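PDB 1ZJ8: probable ferredoxin-dependent nitrite reductase NirA from Mycobacterium tuberculosis, which catalyses the ferredoxin-dependent six-electron reduction of sulfite to sulfide, using a siroheme and a [4Fe-4S] cluster as cofactors. Local coordinates for residues Q60-I65 against K99-Y104; P183-S188 against D194-I199; T285-D290 against A312-V317; I493-G496 against S500-G503. All blocks are in the same frame, centred on the assembly; numbering follows the deposited sequence.

Overall arrangement
The four contacts follow one another along the chain without interleaving. Contact 1 joins the turn after helix 49-60 to the residues leading into strand 104-109. Contacts 2 and 3 both belong to the first nitrite and sulphite reductase 4Fe-4S domain: contact 2 sits where helix 196-206 begins and contact 3 pairs helices 277-291 and 311-323, their centres about 27 Å apart. Contact 4 lies at the turn end of the hairpin of strands 486-494 and 500-508 in the second such domain, its centre about 47 Å from that of contact 2, across the centre of the chain. Contacts 1 and 4, about 12 Å apart (nearest atoms), are nearer the cofactors, whereas contacts 2 and 3 lie away from them.

Contact 1: Q60-I65 against K99-Y104; sequences QGFDSI and KLEAKY
The ring of Phe62 packs on the backbone of Ala102 and Lys103, where the chain rounds a corner before strand 104-109 in the ferredoxin-like half domain of this sulfite reductase fold. Lys103 CA sits over one ring face, displaced toward the rim, 3.8 Å from the centroid of the Phe62 ring and 27° off its normal, a CH-pi contact. At the edge and in the ring plane, Glu101 CG lies 4.0 Å from Phe62 CZ. Ala102 turns its methyl away and meets the ring through its carbonyl, whose O approaches Phe62 CE2 obliquely at 3.1 Å. What carries the ring across is the first torsion of Phe62, with CG anti to the backbone N (chi1 -172°). Leu70 of helix 67-73 and Thr81 of strand 79-83 touch the same side chain, so the ring is held between helix and sheet. The charged ends of the neighbours find partners beyond: Glu101 forms a salt bridge with Arg71 and Lys103 with Glu150. The Glu101 side chain is about 9 Å from the siroheme. Behind Phe62 the chain leaves helix 49-60 at Gly61 with positive phi, and Ser64 OG donates to Gly61 O at 2.6 Å.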
loop_
_atom_site.group_PDB
_atom_site.type_symbol
_atom_site.label_atom_id
_atom_site.label_comp_id
_atom_site.label_asym_id
_atom_site.label_seq_id
_atom_site.Cartn_x
_atom_site.Cartn_y
_atom_site.Cartn_z
ATOM N N GLN A 60 -2.154 20.176 -26.109
ATOM C CA GLN A 60 -1.087 21.175 -25.905
ATOM C C GLN A 60 0.162 20.649 -25.176
ATOM O O GLN A 60 1.256 21.205 -25.342
ATOM C CB GLN A 60 -1.588 22.395 -25.122
ATOM C CG GLN A 60 -2.042 23.576 -25.962
ATOM C CD GLN A 60 -3.502 23.497 -26.287
ATOM O OE1 GLN A 60 -4.328 24.111 -25.613
ATOM N NE2 GLN A 60 -3.840 22.711 -27.304
ATOM N N GLY A 61 -0.005 19.624 -24.339
ATOM C CA GLY A 61 1.112 19.058 -23.577
ATOM C C GLY A 61 1.238 19.627 -22.175
ATOM O O GLY A 61 0.337 20.314 -21.683
ATOM N N PHE A 62 2.373 19.344 -21.537
ATOM C CA PHE A 62 2.584 19.626 -20.105
ATOM C C PHE A 62 2.421 21.113 -19.759
ATOM O O PHE A 62 1.938 21.454 -18.673
ATOM C CB PHE A 62 3.984 19.140 -19.678
ATOM C CG PHE A 62 4.250 19.198 -18.181
ATOM C CD1 PHE A 62 4.668 20.380 -17.567
ATOM C CD2 PHE A 62 4.133 18.056 -17.393
ATOM C CE1 PHE A 62 4.935 20.424 -16.178
ATOM C CE2 PHE A 62 4.401 18.095 -16.009
ATOM C CZ PHE A 62 4.804 19.277 -15.407
ATOM N N ASP A 63 2.819 21.992 -20.682
ATOM C CA ASP A 63 2.900 23.437 -20.407
ATOM C C ASP A 63 1.544 24.146 -20.384
ATOM O O ASP A 63 1.431 25.235 -19.818
ATOM C CB ASP A 63 3.800 24.133 -21.443
ATOM C CG ASP A 63 5.217 23.580 -21.466
ATOM O OD1 ASP A 63 5.979 23.858 -20.512
ATOM O OD2 ASP A 63 5.561 22.876 -22.449
ATOM N N SER A 64 0.529 23.544 -21.008
ATOM C CA SER A 64 -0.827 24.109 -20.976
ATOM C C SER A 64 -1.478 23.932 -19.617
ATOM O O SER A 64 -2.398 24.672 -19.282
ATOM C CB SER A 64 -1.727 23.501 -22.062
ATOM O OG SER A 64 -1.564 22.097 -22.155
ATOM N N ILE A 65 -0.975 22.985 -18.829
ATOM C CA ILE A 65 -1.663 22.528 -17.625
ATOM C C ILE A 65 -1.608 23.563 -16.497
ATOM O O ILE A 65 -0.534 24.004 -16.092
ATOM C CB ILE A 65 -1.125 21.143 -17.129
ATOM C CG1 ILE A 65 -1.137 20.103 -18.273
ATOM C CG2 ILE A 65 -1.977 20.629 -15.952
ATOM C CD1 ILE A 65 -0.297 18.853 -17.999
ATOM N N LYS A 99 11.624 22.952 -9.840
ATOM C CA LYS A 99 12.809 22.201 -10.315
ATOM C C LYS A 99 12.578 20.694 -10.349
ATOM O O LYS A 99 12.872 20.027 -11.347
ATOM C CB LYS A 99 14.035 22.451 -9.416
ATOM C CG LYS A 99 14.784 23.745 -9.696
ATOM C CD LYS A 99 15.481 23.696 -11.058
ATOM C CE LYS A 99 16.263 24.982 -11.330
ATOM N NZ LYS A 99 16.961 24.912 -12.638
ATOM N N LEU A 100 12.070 20.174 -9.229
ATOM C CA LEU A 100 11.845 18.739 -9.043
ATOM C C LEU A 100 10.689 18.180 -9.884
ATOM O O LEU A 100 10.594 16.976 -10.079
ATOM C CB LEU A 100 11.588 18.444 -7.573
ATOM C CG LEU A 100 12.764 18.728 -6.650
ATOM C CD1 LEU A 100 12.289 18.793 -5.206
ATOM C CD2 LEU A 100 13.866 17.691 -6.835
ATOM N N GLU A 101 9.822 19.056 -10.381
ATOM C CA GLU A 101 8.652 18.661 -11.166
ATOM C C GLU A 101 9.008 18.444 -12.639
ATOM O O GLU A 101 9.178 19.410 -13.375
ATOM C CB GLU A 101 7.601 19.765 -11.041
ATOM C CG GLU A 101 6.273 19.477 -11.692
ATOM C CD GLU A 101 5.124 20.063 -10.882
ATOM O OE1 GLU A 101 4.439 21.006 -11.375
ATOM O OE2 GLU A 101 4.935 19.585 -9.732
ATOM N N ALA A 102 9.111 17.184 -13.062
ATOM C CA ALA A 102 9.414 16.838 -14.461
ATOM C C ALA A 102 8.185 16.946 -15.343
ATOM O O ALA A 102 7.078 17.188 -14.850
ATOM C CB ALA A 102 9.986 15.430 -14.568
ATOM N N LYS A 103 8.392 16.743 -16.651
ATOM C CA LYS A 103 7.310 16.811 -17.652
ATOM C C LYS A 103 6.645 15.448 -17.849
ATOM O O LYS A 103 5.944 15.236 -18.851
ATOM C CB LYS A 103 7.814 17.331 -19.019
ATOM C CG LYS A 103 8.104 16.228 -20.121
ATOM C CD LYS A 103 8.174 16.837 -21.533
ATOM C CE LYS A 103 8.758 15.883 -22.565
ATOM N NZ LYS A 103 7.721 14.969 -23.087
ATOM N N TYR A 104 6.866 14.527 -16.910
ATOM C CA TYR A 104 6.350 13.161 -17.008
ATOM C C TYR A 104 5.514 12.822 -15.775
ATOM O O TYR A 104 5.626 13.476 -14.740
ATOM C CB TYR A 104 7.518 12.183 -17.167
ATOM C CG TYR A 104 8.264 12.307 -18.487
ATOM C CD1 TYR A 104 7.735 11.762 -19.654
ATOM C CD2 TYR A 104 9.499 12.965 -18.566
ATOM C CE1 TYR A 104 8.402 11.863 -20.860
ATOM C CE2 TYR A 104 10.180 13.082 -19.771
ATOM C CZ TYR A 104 9.628 12.525 -20.921
ATOM O OH TYR A 104 10.277 12.600 -22.148
#

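Contact 2: P183-S188 against D194-I199; sequences PLAGES and DPTWAI
Asp194 reaches across to Ala185 and Gly186, in the loop that follows strand 176-181. Its CB rests beside the peptide, 3.6 Å from Gly186 N. With CG anti to the backbone N (chi1 -180°), the carboxylate extends onto the loop, where CG comes to 3.3 Å from Gly186 N. The two oxygens then part company. OD2 lies against the backbone, 3.3 Å from Gly186 CA, where the lack of a side chain lets the carboxylate settle. Gly186 N is also near OD2, but the angle is poor and no bond forms; this N-H goes to Glu191 instead. OD1 meets the methyl of Ala185, with Asp194 OD1 3.2 Å from Ala185 CB, and also accepts Thr196 N of its own segment at 3.0 Å and 157°. That donor comes from above the carboxylate plane. Thr196 OG1 also lies against OD1, as a bond whose modelled length is doubtfully short, and is 3.4 Å from Ala185 CB, so the methyl touches both polar atoms. Within the loop, Leu184 O accepts from both Glu187 N and Ser188 N. The bond from Thr196 N makes Asp194 the head of an Asx turn, just before Pro195 at the N-cap of helix 196-206, within the beta-alpha-beta crossover that joins parallel strands 176-181 and 219-224.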
loop_
_atom_site.group_PDB
_atom_site.type_symbol
_atom_site.label_atom_id
_atom_site.label_comp_id
_atom_site.label_asym_id
_atom_site.label_seq_id
_atom_site.Cartn_x
_atom_site.Cartn_y
_atom_site.Cartn_z
ATOM N N PRO A 183 -6.028 -11.649 -1.430
ATOM C CA PRO A 183 -5.594 -12.260 -2.675
ATOM C C PRO A 183 -6.179 -13.630 -2.933
ATOM O O PRO A 183 -6.016 -14.135 -4.035
ATOM C CB PRO A 183 -4.078 -12.421 -2.470
ATOM C CG PRO A 183 -3.712 -11.407 -1.526
ATOM C CD PRO A 183 -4.885 -11.248 -0.601
ATOM N N LEU A 184 -6.783 -14.255 -1.923
ATOM C CA LEU A 184 -7.453 -15.558 -2.095
ATOM C C LEU A 184 -8.918 -15.495 -1.717
ATOM O O LEU A 184 -9.495 -16.485 -1.269
ATOM C CB LEU A 184 -6.744 -16.643 -1.278
ATOM C CG LEU A 184 -5.668 -17.314 -2.124
ATOM C CD1 LEU A 184 -4.330 -16.587 -1.973
ATOM C CD2 LEU A 184 -5.560 -18.764 -1.745
ATOM N N ALA A 185 -9.522 -14.331 -1.909
ATOM C CA ALA A 185 -10.925 -14.157 -1.604
ATOM C C ALA A 185 -11.759 -15.153 -2.434
ATOM O O ALA A 185 -11.646 -15.189 -3.666
ATOM C CB ALA A 185 -11.329 -12.741 -1.879
ATOM N N GLY A 186 -12.549 -15.984 -1.754
ATOM C CA GLY A 186 -13.384 -16.985 -2.415
ATOM C C GLY A 186 -12.754 -18.337 -2.705
ATOM O O GLY A 186 -13.435 -19.247 -3.198
ATOM N N GLU A 187 -11.460 -18.481 -2.425
ATOM C CA GLU A 187 -10.797 -19.771 -2.631
ATOM C C GLU A 187 -9.953 -20.293 -1.459
ATOM O O GLU A 187 -9.590 -21.485 -1.457
ATOM C CB GLU A 187 -9.953 -19.739 -3.904
ATOM C CG GLU A 187 -10.749 -19.360 -5.179
ATOM C CD GLU A 187 -11.825 -20.383 -5.579
ATOM O OE1 GLU A 187 -11.827 -21.498 -4.998
ATOM O OE2 GLU A 187 -12.641 -20.075 -6.490
ATOM N N SER A 188 -9.657 -19.446 -0.468
ATOM C CA SER A 188 -8.870 -19.883 0.683
ATOM C C SER A 188 -9.606 -20.926 1.492
ATOM O O SER A 188 -10.805 -20.803 1.741
ATOM C CB SER A 188 -8.471 -18.708 1.594
ATOM O OG SER A 188 -7.680 -19.140 2.704
ATOM N N ASP A 194 -16.073 -14.860 1.976
ATOM C CA ASP A 194 -15.568 -14.082 0.842
ATOM C C ASP A 194 -16.364 -12.802 0.744
ATOM O O ASP A 194 -17.482 -12.804 0.228
ATOM C CB ASP A 194 -15.671 -14.822 -0.482
ATOM C CG ASP A 194 -15.136 -13.995 -1.655
ATOM O OD1 ASP A 194 -14.525 -12.941 -1.417
ATOM O OD2 ASP A 194 -15.304 -14.390 -2.826
ATOM N N PRO A 195 -15.774 -11.680 1.171
ATOM C CA PRO A 195 -16.531 -10.467 1.210
ATOM C C PRO A 195 -16.355 -9.663 -0.085
ATOM O O PRO A 195 -16.691 -8.472 -0.114
ATOM C CB PRO A 195 -15.901 -9.753 2.394
ATOM C CG PRO A 195 -14.449 -10.085 2.265
ATOM C CD PRO A 195 -14.377 -11.433 1.563
ATOM N N THR A 196 -15.831 -10.292 -1.140
ATOM C CA THR A 196 -15.608 -9.599 -2.405
ATOM C C THR A 196 -16.835 -8.807 -2.814
ATOM O O THR A 196 -16.721 -7.650 -3.205
ATOM C CB THR A 196 -15.306 -10.547 -3.537
ATOM O OG1 THR A 196 -14.171 -11.336 -3.196
ATOM C CG2 THR A 196 -15.025 -9.758 -4.812
ATOM N N TRP A 197 -18.007 -9.420 -2.700
ATOM C CA TRP A 197 -19.247 -8.715 -2.967
ATOM C C TRP A 197 -19.310 -7.307 -2.369
ATOM O O TRP A 197 -19.830 -6.387 -3.017
ATOM C CB TRP A 197 -20.438 -9.492 -2.441
ATOM C CG TRP A 197 -21.719 -8.842 -2.795
ATOM C CD1 TRP A 197 -22.435 -9.016 -3.942
ATOM C CD2 TRP A 197 -22.451 -7.907 -2.000
ATOM N NE1 TRP A 197 -23.579 -8.260 -3.908
ATOM C CE2 TRP A 197 -23.610 -7.560 -2.726
ATOM C CE3 TRP A 197 -22.247 -7.336 -0.734
ATOM C CZ2 TRP A 197 -24.555 -6.655 -2.234
ATOM C CZ3 TRP A 197 -23.189 -6.454 -0.242
ATOM C CH2 TRP A 197 -24.327 -6.120 -0.992
ATOM N N ALA A 198 -18.828 -7.133 -1.140
ATOM C CA ALA A 198 -18.907 -5.824 -0.496
ATOM C C ALA A 198 -18.014 -4.813 -1.213
ATOM O O ALA A 198 -18.389 -3.656 -1.377
ATOM C CB ALA A 198 -18.535 -5.920 0.985
ATOM N N ILE A 199 -16.829 -5.260 -1.620
ATOM C CA ILE A 199 -15.826 -4.390 -2.238
ATOM C C ILE A 199 -16.358 -3.941 -3.546
ATOM O O ILE A 199 -16.212 -2.784 -3.920
ATOM C CB ILE A 199 -14.485 -5.130 -2.501
ATOM C CG1 ILE A 199 -13.844 -5.506 -1.158
ATOM C CG2 ILE A 199 -13.546 -4.275 -3.408
ATOM C CD1 ILE A 199 -12.431 -6.047 -1.238
#

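Contact 3: T285-D290 against A312-V317; sequences TSVFRD and AKFREV
Val287 and Phe314 meet between helices 277-291 and 311-323, with Val287 directed toward helix 311-323 and the phenylalanine reaching in from the flank. CG1 of Val287 is the branch that does the touching; it lies anti to the backbone N (chi1 180°). Val287 CG1 meets the ring obliquely, 3.8 Å from Phe314 CE1. Val287 CB follows at 4.1 Å from Phe314 CE1. The ring arrives there because Phe314 CG is also anti to its backbone N (chi1 170°), which carries the ring toward helix 277-291, where CE1 and CD1 are its nearest atoms. One turn further on, Val317 directs its side chain at the same valine, and its CG1 comes to 4.4 Å from Val287 CG1. The methyl of Val287 thus fits between residues three apart on the other helix. Leu318 and Tyr322 also touch Val287, while Trp309 of the preceding helix 302-309 backs both Phe314 and Val317. These helices lie in the connection between strands 266-272 and 328-329 of the mixed sheet. Close to this apolar patch, Asp290 is gripped side-on by Arg289, with NE 3.0 Å from Asp290 OD1 and NH2 3.3 Å from Asp290 OD2. Tyr322 OH is bonded to the same OD2, giving the helix pair a polar link that probably favours the ionised carboxylate. Between the two segments themselves the contact rests on burial of hydrocarbon, while a directional link between the two helices comes from the Asp290-Tyr322 bond.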
loop_
_atom_site.group_PDB
_atom_site.type_symbol
_atom_site.label_atom_id
_atom_site.label_comp_id
_atom_site.label_asym_id
_atom_site.label_seq_id
_atom_site.Cartn_x
_atom_site.Cartn_y
_atom_site.Cartn_z
ATOM N N THR A 285 -17.133 6.705 6.316
ATOM C CA THR A 285 -16.577 7.677 5.402
ATOM C C THR A 285 -17.283 9.027 5.546
ATOM O O THR A 285 -16.648 10.081 5.400
ATOM C CB THR A 285 -16.684 7.189 3.954
ATOM O OG1 THR A 285 -16.196 5.843 3.872
ATOM C CG2 THR A 285 -15.869 8.083 3.021
ATOM N N SER A 286 -18.591 8.990 5.824
ATOM C CA SER A 286 -19.404 10.215 5.982
ATOM C C SER A 286 -19.030 10.978 7.240
ATOM O O SER A 286 -18.954 12.205 7.228
ATOM C CB SER A 286 -20.886 9.866 5.994
ATOM O OG SER A 286 -21.235 9.180 4.792
ATOM N N VAL A 287 -18.752 10.254 8.316
ATOM C CA VAL A 287 -18.256 10.911 9.517
ATOM C C VAL A 287 -16.932 11.603 9.221
ATOM O O VAL A 287 -16.739 12.758 9.590
ATOM C CB VAL A 287 -18.048 9.942 10.678
ATOM C CG1 VAL A 287 -17.515 10.703 11.910
ATOM C CG2 VAL A 287 -19.353 9.195 10.987
ATOM N N PHE A 288 -16.027 10.902 8.549
ATOM C CA PHE A 288 -14.746 11.487 8.149
ATOM C C PHE A 288 -14.978 12.811 7.431
ATOM O O PHE A 288 -14.440 13.837 7.827
ATOM C CB PHE A 288 -13.953 10.504 7.248
ATOM C CG PHE A 288 -12.567 10.994 6.827
ATOM C CD1 PHE A 288 -11.693 11.601 7.745
ATOM C CD2 PHE A 288 -12.120 10.808 5.514
ATOM C CE1 PHE A 288 -10.420 12.039 7.361
ATOM C CE2 PHE A 288 -10.834 11.249 5.118
ATOM C CZ PHE A 288 -9.992 11.866 6.051
ATOM N N ARG A 289 -15.789 12.784 6.378
ATOM C CA ARG A 289 -16.041 13.982 5.562
ATOM C C ARG A 289 -16.562 15.129 6.427
ATOM O O ARG A 289 -16.086 16.264 6.321
ATOM C CB ARG A 289 -17.032 13.680 4.433
ATOM C CG ARG A 289 -17.433 14.905 3.557
ATOM C CD ARG A 289 -18.701 14.642 2.734
ATOM N NE ARG A 289 -19.750 14.084 3.586
ATOM C CZ ARG A 289 -20.848 13.465 3.162
ATOM N NH1 ARG A 289 -21.094 13.314 1.861
ATOM N NH2 ARG A 289 -21.708 12.987 4.059
ATOM N N ASP A 290 -17.517 14.825 7.302
ATOM C CA ASP A 290 -18.230 15.864 8.049
ATOM C C ASP A 290 -17.486 16.356 9.321
ATOM O O ASP A 290 -17.564 17.543 9.669
ATOM C CB ASP A 290 -19.660 15.365 8.359
ATOM C CG ASP A 290 -20.494 15.087 7.070
ATOM O OD1 ASP A 290 -20.248 15.720 6.027
ATOM O OD2 ASP A 290 -21.401 14.233 7.092
ATOM N N ALA A 312 -15.673 5.046 21.759
ATOM C CA ALA A 312 -17.041 5.207 22.294
ATOM C C ALA A 312 -17.755 6.400 21.668
ATOM O O ALA A 312 -18.846 6.256 21.107
ATOM C CB ALA A 312 -17.021 5.361 23.808
ATOM N N LYS A 313 -17.129 7.570 21.748
ATOM C CA LYS A 313 -17.725 8.766 21.178
ATOM C C LYS A 313 -17.985 8.613 19.653
ATOM O O LYS A 313 -19.001 9.100 19.129
ATOM C CB LYS A 313 -16.870 10.015 21.477
ATOM C CG LYS A 313 -17.558 11.312 20.985
ATOM C CD LYS A 313 -16.729 12.592 21.124
ATOM C CE LYS A 313 -17.382 13.759 20.350
ATOM N NZ LYS A 313 -16.623 15.036 20.532
ATOM N N PHE A 314 -17.066 7.947 18.953
ATOM C CA PHE A 314 -17.169 7.780 17.498
ATOM C C PHE A 314 -18.313 6.828 17.121
ATOM O O PHE A 314 -19.106 7.121 16.236
ATOM C CB PHE A 314 -15.837 7.274 16.922
ATOM C CG PHE A 314 -15.923 6.845 15.484
ATOM C CD1 PHE A 314 -15.883 7.796 14.459
ATOM C CD2 PHE A 314 -16.052 5.484 15.153
ATOM C CE1 PHE A 314 -15.973 7.399 13.125
ATOM C CE2 PHE A 314 -16.150 5.081 13.840
ATOM C CZ PHE A 314 -16.114 6.039 12.814
ATOM N N ARG A 315 -18.378 5.686 17.799
ATOM C CA ARG A 315 -19.442 4.704 17.599
ATOM C C ARG A 315 -20.809 5.345 17.767
ATOM O O ARG A 315 -21.712 5.121 16.966
ATOM C CB ARG A 315 -19.301 3.545 18.602
ATOM C CG ARG A 315 -20.418 2.490 18.505
ATOM C CD ARG A 315 -20.057 1.141 19.157
ATOM N NE ARG A 315 -20.920 0.062 18.663
ATOM C CZ ARG A 315 -20.997 -1.164 19.187
ATOM N NH1 ARG A 315 -20.251 -1.514 20.227
ATOM N NH2 ARG A 315 -21.834 -2.051 18.661
ATOM N N GLU A 316 -20.944 6.127 18.834
ATOM C CA GLU A 316 -22.144 6.896 19.124
ATOM C C GLU A 316 -22.569 7.764 17.938
ATOM O O GLU A 316 -23.723 7.720 17.513
ATOM C CB GLU A 316 -21.852 7.803 20.323
ATOM C CG GLU A 316 -23.020 8.639 20.797
ATOM C CD GLU A 316 -23.987 7.839 21.666
ATOM O OE1 GLU A 316 -24.309 8.320 22.790
ATOM O OE2 GLU A 316 -24.409 6.728 21.233
ATOM N N VAL A 317 -21.631 8.554 17.424
ATOM C CA VAL A 317 -21.906 9.492 16.324
ATOM C C VAL A 317 -22.247 8.770 15.035
ATOM O O VAL A 317 -23.041 9.266 14.221
ATOM C CB VAL A 317 -20.682 10.422 16.018
ATOM C CG1 VAL A 317 -20.848 11.157 14.671
ATOM C CG2 VAL A 317 -20.424 11.412 17.178
#

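Contact 4: I493-G496 against S500-G503; sequences IDDG and SVEG
Ile493 CG1 and Asp495 CG both stand between the backbone N and the carbonyl carbon (chi1 70° and 62°), and this brings each side chain against Val501. In Ile493 it lays CG1 3.4 Å from Val501 O; in Asp495 it brings OD1 to 3.5 Å from Val501 CG2, one carboxylate oxygen against a methyl, the side chains meeting at a slant. The backbones form the end of an antiparallel hairpin of strands 486-494 and 500-508. Ile493 and Val501 are a hydrogen-bonded pair: Ile493 N donates to Val501 O at 2.8 Å, and Val501 N returns to Ile493 O at 2.6 Å. Asp494 and Ser500 make the next, non-hydrogen-bonded pair, their CA atoms 4.0 Å apart and their side chains on the other face of the sheet. Ser500 OG bends back toward Ile493 O as well, although the modelled separation is too short to be taken at face value. On the face shared with Val501, Ile493 packs on Lys526 and Thr528 of strand 520-528, and its CD1 lies 4.5 Å from Gly503 CA. The two reciprocal backbone bonds thus tie the strands at their last hydrogen-bonded pair before the turn; the serine hydroxyl may add to the load on Ile493 O, its length being doubtful.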
loop_
_atom_site.group_PDB
_atom_site.type_symbol
_atom_site.label_atom_id
_atom_site.label_comp_id
_atom_site.label_asym_id
_atom_site.label_seq_id
_atom_site.Cartn_x
_atom_site.Cartn_y
_atom_site.Cartn_z
ATOM N N ILE A 493 22.055 12.691 6.018
ATOM C CA ILE A 493 22.991 12.617 7.145
ATOM C C ILE A 493 24.349 13.252 6.782
ATOM O O ILE A 493 24.548 13.664 5.643
ATOM C CB ILE A 493 23.179 11.166 7.632
ATOM C CG1 ILE A 493 23.944 10.322 6.617
ATOM C CG2 ILE A 493 21.825 10.514 7.942
ATOM C CD1 ILE A 493 24.512 9.054 7.226
ATOM N N ASP A 494 25.273 13.320 7.743
ATOM C CA ASP A 494 26.577 13.982 7.530
ATOM C C ASP A 494 27.778 13.082 7.929
ATOM O O ASP A 494 27.701 12.321 8.907
ATOM C CB ASP A 494 26.615 15.336 8.278
ATOM C CG ASP A 494 27.908 16.151 8.005
ATOM O OD1 ASP A 494 28.116 16.625 6.855
ATOM O OD2 ASP A 494 28.702 16.333 8.966
ATOM N N ASP A 495 28.867 13.166 7.150
ATOM C CA ASP A 495 30.175 12.577 7.527
ATOM C C ASP A 495 31.367 13.442 7.070
ATOM O O ASP A 495 31.367 13.973 5.950
ATOM C CB ASP A 495 30.316 11.160 6.973
ATOM C CG ASP A 495 30.281 11.117 5.447
ATOM O OD1 ASP A 495 29.988 12.158 4.799
ATOM O OD2 ASP A 495 30.548 10.025 4.896
ATOM N N GLY A 496 32.370 13.583 7.948
ATOM C CA GLY A 496 33.513 14.470 7.714
ATOM C C GLY A 496 33.165 15.955 7.645
ATOM O O GLY A 496 34.051 16.774 7.421
ATOM N N SER A 500 27.394 15.763 3.230
ATOM C CA SER A 500 26.112 15.279 3.750
ATOM C C SER A 500 25.519 14.279 2.743
ATOM O O SER A 500 25.301 14.622 1.573
ATOM C CB SER A 500 25.139 16.425 4.040
ATOM O OG SER A 500 24.282 16.091 5.128
ATOM N N VAL A 501 25.269 13.051 3.205
ATOM C CA VAL A 501 24.974 11.907 2.320
ATOM C C VAL A 501 23.581 11.320 2.548
ATOM O O VAL A 501 22.959 11.568 3.587
ATOM C CB VAL A 501 26.021 10.754 2.524
ATOM C CG1 VAL A 501 25.915 9.690 1.407
ATOM C CG2 VAL A 501 27.444 11.313 2.603
ATOM N N GLU A 502 23.101 10.552 1.565
ATOM C CA GLU A 502 21.901 9.730 1.721
ATOM C C GLU A 502 22.150 8.509 2.617
ATOM O O GLU A 502 23.112 7.764 2.422
ATOM C CB GLU A 502 21.282 9.361 0.349
ATOM C CG GLU A 502 21.885 8.173 -0.451
ATOM C CD GLU A 502 20.932 7.661 -1.556
ATOM O OE1 GLU A 502 20.638 8.407 -2.517
ATOM O OE2 GLU A 502 20.460 6.509 -1.458
ATOM N N GLY A 503 21.284 8.350 3.618
ATOM C CA GLY A 503 21.366 7.272 4.604
ATOM C C GLY A 503 20.015 7.055 5.278
ATOM O O GLY A 503 19.003 7.621 4.865
#